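Local coordinates for protein berberine bridge enzyme-like 28 (Arabidopsis thaliana, PDB 5D79) that binds FAD as an oxidoreductase of the berberine bridge enzyme-like family and is involved in adaptation to salt stress, at residues 112-117 / 474-479; 363-368 / 428-433. One frame throughout, in Å; residues are numbered along the deposited sequence.

Interaction 1 (112-117 / 474-479); sequences CYEGLS and KDMDLG. With FAD (flavin-adenine dinucleotide), chain E.
Glu114 leaves the backbone with CG anti to its carbonyl carbon (chi1 -63°) and bends at chi2 (-83°), which carries the carboxylate across to 474-479; Lys474, bent at chi3, sends its ammonium group the other way, past Cys112 and Leu116 to the cofactor. The contact joins the FAD-binding PCMH-type region, through a type I beta turn from Cys112 to Gly115, to the berberine-like C-terminal region, with FAD at their junction. Glu114 OE2 accepts the backbone N-H of Met476 at 2.9 Å, met from above the carboxylate plane, while Met476 CG packs against Glu114 CD at 3.3 Å as the two chains cross obliquely. Lys366 is salt-bridged to both Glu114 OE2 and Asp475 OD1, lying between the two acidic groups and probably offsetting their closeness. Asp475 OD1 also accepts the N-H of Asp477 at 3.1 Å and so closes an Asx turn where the 3-10 segment 476-478 starts. Lys474 CD lies 3.6 Å from Leu116 CD1, and Lys474 NZ donates to the ribose hydroxyl O3B of FAD at 2.7 Å. The Tyr113 ring meets flavin C9 with its edge, and its OH accepts a hydrogen bond from Gln428 NE2. One water accepts from both Tyr113 N and Lys474 N. At the pyrophosphate, FAD O1A is gripped twice, by Cys112 N at 3.1 Å and by Ser117 OG at 2.5 Å.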
# COMPACT_ATOMS: atom_id res chain seq x y z
N CYS A 112 6.25 3.20 3.29
CA CYS A 112 5.34 3.74 4.30
C CYS A 112 5.15 5.23 4.13
O CYS A 112 6.11 6.00 4.16
CB CYS A 112 5.83 3.45 5.73
SG CYS A 112 4.59 3.74 7.05
N TYR A 113 3.90 5.63 3.96
CA TYR A 113 3.53 7.01 3.65
C TYR A 113 4.05 8.03 4.67
O TYR A 113 4.25 9.20 4.33
CB TYR A 113 2.01 7.09 3.52
CG TYR A 113 1.54 6.94 2.09
CD1 TYR A 113 2.16 6.05 1.22
CD2 TYR A 113 0.48 7.70 1.60
CE1 TYR A 113 1.75 5.92 -0.10
CE2 TYR A 113 0.05 7.58 0.29
CZ TYR A 113 0.69 6.69 -0.56
OH TYR A 113 0.26 6.58 -1.86
N GLU A 114 4.28 7.59 5.90
CA GLU A 114 4.81 8.47 6.95
C GLU A 114 6.19 8.02 7.43
O GLU A 114 6.68 8.50 8.45
CB GLU A 114 3.83 8.53 8.14
CG GLU A 114 2.45 9.14 7.83
CD GLU A 114 2.43 10.67 7.86
OE1 GLU A 114 3.51 11.31 7.86
OE2 GLU A 114 1.31 11.24 7.89
N GLY A 115 6.80 7.08 6.71
CA GLY A 115 8.13 6.61 7.06
C GLY A 115 8.26 5.84 8.37
O GLY A 115 9.34 5.79 8.93
N LEU A 116 7.17 5.22 8.83
CA LEU A 116 7.14 4.61 10.17
C LEU A 116 7.85 3.27 10.26
O LEU A 116 7.88 2.66 11.33
CB LEU A 116 5.71 4.44 10.65
CG LEU A 116 4.93 5.71 10.93
CD1 LEU A 116 3.65 5.37 11.67
CD2 LEU A 116 5.78 6.70 11.71
N SER A 117 8.40 2.80 9.14
CA SER A 117 9.18 1.56 9.10
C SER A 117 10.67 1.81 9.40
O SER A 117 11.42 0.88 9.72
CB SER A 117 9.03 0.88 7.74
OG SER A 117 9.30 1.79 6.69
N LYS A 474 -0.86 5.38 5.20
CA LYS A 474 -0.77 5.88 6.58
C LYS A 474 -0.79 7.41 6.67
O LYS A 474 -0.08 8.10 5.92
CB LYS A 474 0.49 5.34 7.28
CG LYS A 474 0.24 4.18 8.24
CD LYS A 474 1.46 3.95 9.12
CE LYS A 474 1.65 2.47 9.46
NZ LYS A 474 3.01 2.22 10.04
N ASP A 475 -1.61 7.94 7.57
CA ASP A 475 -1.80 9.38 7.71
C ASP A 475 -1.87 9.78 9.20
O ASP A 475 -2.88 9.59 9.88
CB ASP A 475 -3.06 9.81 6.95
CG ASP A 475 -3.23 11.32 6.89
OD1 ASP A 475 -2.29 12.08 7.23
OD2 ASP A 475 -4.34 11.74 6.50
N MET A 476 -0.77 10.34 9.70
CA MET A 476 -0.69 10.81 11.08
C MET A 476 -1.69 11.90 11.38
O MET A 476 -2.01 12.16 12.54
CB MET A 476 0.72 11.32 11.37
CG MET A 476 1.78 10.29 11.12
SD MET A 476 1.67 9.07 12.42
CE MET A 476 2.94 9.73 13.49
N ASP A 477 -2.17 12.56 10.33
CA ASP A 477 -3.13 13.65 10.45
C ASP A 477 -4.50 13.16 10.90
O ASP A 477 -5.32 13.97 11.35
CB ASP A 477 -3.25 14.42 9.13
CG ASP A 477 -2.02 15.27 8.82
OD1 ASP A 477 -1.16 15.43 9.73
OD2 ASP A 477 -1.93 15.78 7.69
N LEU A 478 -4.75 11.86 10.79
CA LEU A 478 -5.96 11.26 11.36
C LEU A 478 -5.83 11.04 12.88
O LEU A 478 -6.82 10.78 13.58
CB LEU A 478 -6.30 9.94 10.67
CG LEU A 478 -6.15 9.87 9.15
CD1 LEU A 478 -6.47 8.48 8.64
CD2 LEU A 478 -7.02 10.92 8.47
N GLY A 479 -4.60 11.14 13.39
CA GLY A 479 -4.32 11.01 14.81
C GLY A 479 -3.16 10.09 15.13
O GLY A 479 -2.82 9.22 14.34
PA FAD E . 7.43 -0.42 4.51
O1A FAD E . 7.72 1.01 4.89
O2A FAD E . 8.68 -1.28 4.47
O5B FAD E . 6.31 -1.03 5.50
C5B FAD E . 5.14 -0.31 5.82
C4B FAD E . 4.51 -0.75 7.14
O4B FAD E . 4.42 -2.17 7.17
C3B FAD E . 5.35 -0.32 8.33
O3B FAD E . 4.54 0.03 9.44
C2B FAD E . 6.18 -1.56 8.63
O2B FAD E . 6.57 -1.64 9.99
C1B FAD E . 5.26 -2.70 8.18
N9A FAD E . 5.98 -3.90 7.69
C8A FAD E . 6.76 -4.04 6.56
N7A FAD E . 7.19 -5.33 6.50
C5A FAD E . 6.69 -6.01 7.57
C6A FAD E . 6.81 -7.33 8.00
N6A FAD E . 7.32 -8.26 7.20
N1A FAD E . 6.17 -7.73 9.16
C2A FAD E . 5.41 -6.83 9.87
N3A FAD E . 5.30 -5.52 9.44
C4A FAD E . 5.93 -5.11 8.31
N1 FAD E . -0.84 0.65 -1.97
C2 FAD E . -1.93 0.11 -2.64
O2 FAD E . -2.55 -0.84 -2.16
N3 FAD E . -2.29 0.64 -3.88
C4 FAD E . -1.59 1.69 -4.44
O4 FAD E . -1.87 2.05 -5.59
C4X FAD E . -0.49 2.22 -3.77
N5 FAD E . 0.32 3.18 -4.36
C5X FAD E . 1.56 3.45 -3.82
C6 FAD E . 2.50 4.22 -4.51
C7 FAD E . 3.75 4.49 -3.94
C7M FAD E . 4.74 5.33 -4.69
C8 FAD E . 4.08 3.96 -2.70
C8M FAD E . 5.41 4.26 -2.06
C9 FAD E . 3.15 3.20 -2.01
C9A FAD E . 1.87 2.98 -2.54
N10 FAD E . 0.92 2.25 -1.84
C10 FAD E . -0.11 1.66 -2.54
C1' FAD E . 1.06 2.05 -0.36
C2' FAD E . 1.83 0.80 0.01
O2' FAD E . 1.08 -0.34 -0.38
C3' FAD E . 2.06 0.82 1.52
O3' FAD E . 2.91 1.91 1.82
C4' FAD E . 2.73 -0.43 2.02
O4' FAD E . 2.45 -0.61 3.38
C5' FAD E . 4.23 -0.27 1.90
O5' FAD E . 4.83 -1.54 2.03
P FAD E . 6.43 -1.60 2.04
O1P FAD E . 6.89 -2.96 2.48
O2P FAD E . 6.99 -1.25 0.68
O3P FAD E . 6.74 -0.38 3.05
O HOH W 1 1.52 3.79 4.32

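Interaction 2 (363-368 / 428-433)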
# COMPACT_ATOMS: atom_id res chain seq x y z
N LEU A 363 10.91 11.52 -5.75
CA LEU A 363 9.74 12.36 -5.48
C LEU A 363 9.18 12.12 -4.08
O LEU A 363 8.74 11.01 -3.76
CB LEU A 363 8.63 12.12 -6.51
CG LEU A 363 9.02 12.36 -7.98
CD1 LEU A 363 7.80 12.34 -8.87
CD2 LEU A 363 9.78 13.68 -8.12
N SER A 364 9.22 13.17 -3.26
CA SER A 364 8.55 13.17 -1.96
C SER A 364 7.06 13.35 -2.18
O SER A 364 6.64 13.85 -3.22
CB SER A 364 9.08 14.28 -1.06
OG SER A 364 10.45 14.09 -0.76
N PHE A 365 6.26 12.96 -1.20
CA PHE A 365 4.82 13.10 -1.36
C PHE A 365 4.09 13.22 -0.01
O PHE A 365 4.64 12.89 1.04
CB PHE A 365 4.27 11.91 -2.17
CG PHE A 365 4.48 10.57 -1.51
CD1 PHE A 365 3.60 10.11 -0.54
CD2 PHE A 365 5.57 9.78 -1.86
CE1 PHE A 365 3.80 8.89 0.08
CE2 PHE A 365 5.78 8.55 -1.24
CZ PHE A 365 4.89 8.10 -0.27
N LYS A 366 2.87 13.73 -0.08
CA LYS A 366 1.91 13.64 1.01
C LYS A 366 0.63 13.07 0.42
O LYS A 366 0.13 13.59 -0.58
CB LYS A 366 1.66 15.00 1.65
CG LYS A 366 0.54 14.98 2.65
CD LYS A 366 0.81 13.96 3.75
CE LYS A 366 -0.39 13.86 4.67
NZ LYS A 366 -0.17 12.97 5.85
N GLY A 367 0.12 12.00 1.01
CA GLY A 367 -1.11 11.38 0.53
C GLY A 367 -2.16 11.23 1.62
O GLY A 367 -1.84 10.99 2.79
N LYS A 368 -3.42 11.38 1.21
CA LYS A 368 -4.59 11.12 2.05
C LYS A 368 -5.62 10.40 1.19
O LYS A 368 -5.52 10.45 -0.03
CB LYS A 368 -5.18 12.42 2.62
CG LYS A 368 -4.14 13.33 3.31
CD LYS A 368 -4.75 14.66 3.77
CE LYS A 368 -5.58 14.51 5.04
NZ LYS A 368 -4.75 14.47 6.26
N GLN A 428 -7.79 8.87 -3.77
CA GLN A 428 -6.57 9.32 -3.14
C GLN A 428 -6.18 10.69 -3.66
O GLN A 428 -6.17 10.92 -4.85
CB GLN A 428 -5.42 8.33 -3.38
CG GLN A 428 -4.10 8.74 -2.74
CD GLN A 428 -2.91 7.92 -3.21
OE1 GLN A 428 -3.02 7.12 -4.15
NE2 GLN A 428 -1.76 8.13 -2.57
N TYR A 429 -5.87 11.59 -2.75
CA TYR A 429 -5.31 12.90 -3.10
C TYR A 429 -3.85 12.90 -2.70
O TYR A 429 -3.52 12.80 -1.51
CB TYR A 429 -6.06 14.03 -2.39
CG TYR A 429 -7.50 13.72 -2.00
CD1 TYR A 429 -7.80 13.05 -0.80
CD2 TYR A 429 -8.56 14.12 -2.81
CE1 TYR A 429 -9.10 12.78 -0.44
CE2 TYR A 429 -9.87 13.85 -2.45
CZ TYR A 429 -10.14 13.18 -1.27
OH TYR A 429 -11.45 12.92 -0.90
N VAL A 430 -2.95 12.99 -3.67
CA VAL A 430 -1.52 12.89 -3.37
C VAL A 430 -0.73 13.96 -4.13
O VAL A 430 -0.94 14.18 -5.32
CB VAL A 430 -0.98 11.47 -3.68
CG1 VAL A 430 -1.36 11.03 -5.09
CG2 VAL A 430 0.52 11.37 -3.45
N ALA A 431 0.14 14.67 -3.43
CA ALA A 431 0.97 15.66 -4.07
C ALA A 431 2.41 15.18 -4.05
O ALA A 431 2.91 14.77 -3.01
CB ALA A 431 0.83 17.02 -3.39
N TYR A 432 3.06 15.21 -5.21
CA TYR A 432 4.47 14.86 -5.34
C TYR A 432 5.31 16.11 -5.52
O TYR A 432 4.83 17.12 -6.04
CB TYR A 432 4.69 13.90 -6.51
CG TYR A 432 4.05 12.54 -6.30
CD1 TYR A 432 2.73 12.30 -6.65
CD2 TYR A 432 4.77 11.50 -5.74
CE1 TYR A 432 2.15 11.07 -6.45
CE2 TYR A 432 4.21 10.26 -5.54
CZ TYR A 432 2.89 10.05 -5.89
OH TYR A 432 2.32 8.81 -5.67
N TRP A 433 6.55 16.06 -5.07
CA TRP A 433 7.48 17.15 -5.31
C TRP A 433 8.91 16.63 -5.33
O TRP A 433 9.20 15.57 -4.78
CB TRP A 433 7.30 18.27 -4.26
CG TRP A 433 7.65 17.92 -2.83
CD1 TRP A 433 8.87 18.05 -2.23
CD2 TRP A 433 6.76 17.45 -1.82
NE1 TRP A 433 8.80 17.66 -0.91
CE2 TRP A 433 7.51 17.30 -0.63
CE3 TRP A 433 5.39 17.13 -1.80
CZ2 TRP A 433 6.95 16.84 0.55
CZ3 TRP A 433 4.84 16.67 -0.61
CH2 TRP A 433 5.62 16.53 0.54
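Trp433 lays its indole flat across the neighbouring strand: with CG in the crowded position between its own N and carbonyl carbon (chi1 66°), one face of the ring system receives Ser364 CB, a CH-pi contact 3.6 Å from the centroid of the five-membered ring, while the six-membered part reaches on over the Phe365 peptide, Trp433 CZ3 coming within 3.6 Å of Lys366 N. Trp433 NE1 and Ser364 OG share a partner in Asp438, which fixes the indole from its polar edge. On the other face of the sheet Phe365 and Tyr432 lie side by side and point the same way. Phe365 CB sits over the face of the Tyr432 ring, 3.6 Å from Tyr432 CD2, and the two rings are inclined obliquely, with planes at 52°. Val430 CG2 touches Phe365 CB on this side at 4.0 Å. Strands 363-372 and 425-434 are antiparallel neighbours at one margin of a seven-stranded sheet, where 363-372 is outermost within the chain. Ser364, Lys366 and Lys368 form hydrogen-bonded pairs with Trp433, Ala431 and Tyr429, each closed by two backbone bonds. Gly367 lies opposite Val430 in a non-hydrogen-bonded pair, their CA atoms 4.2 Å apart. On the Trp433 face, Lys366 and Lys368 run over helix 441-458 to salt bridges with Asp475, whereas Tyr429 CD1 rests 3.5 Å from Lys368 O.

Overall arrangement
Both contacts are largely buried, but interaction 1 thins out toward the exposed Asp477, whereas no residue of interaction 2 is exposed. Interaction 1 ties two irregular loops together with charged side chains, one water and the cofactor; interaction 2 is regular sheet pairing, carried by backbone bonds and aromatic packing. They hold different elements yet meet directly, joined by salt bridges and a hydrogen bond between their side chains. The rings of Tyr113 and Phe365 pack edge-to-face near the flavin and His111, the residue to which FAD can be covalently attached, a bond not present in this structure. Along the chain, 363-368 and 428-433 fall inside the loop closed by interaction 1.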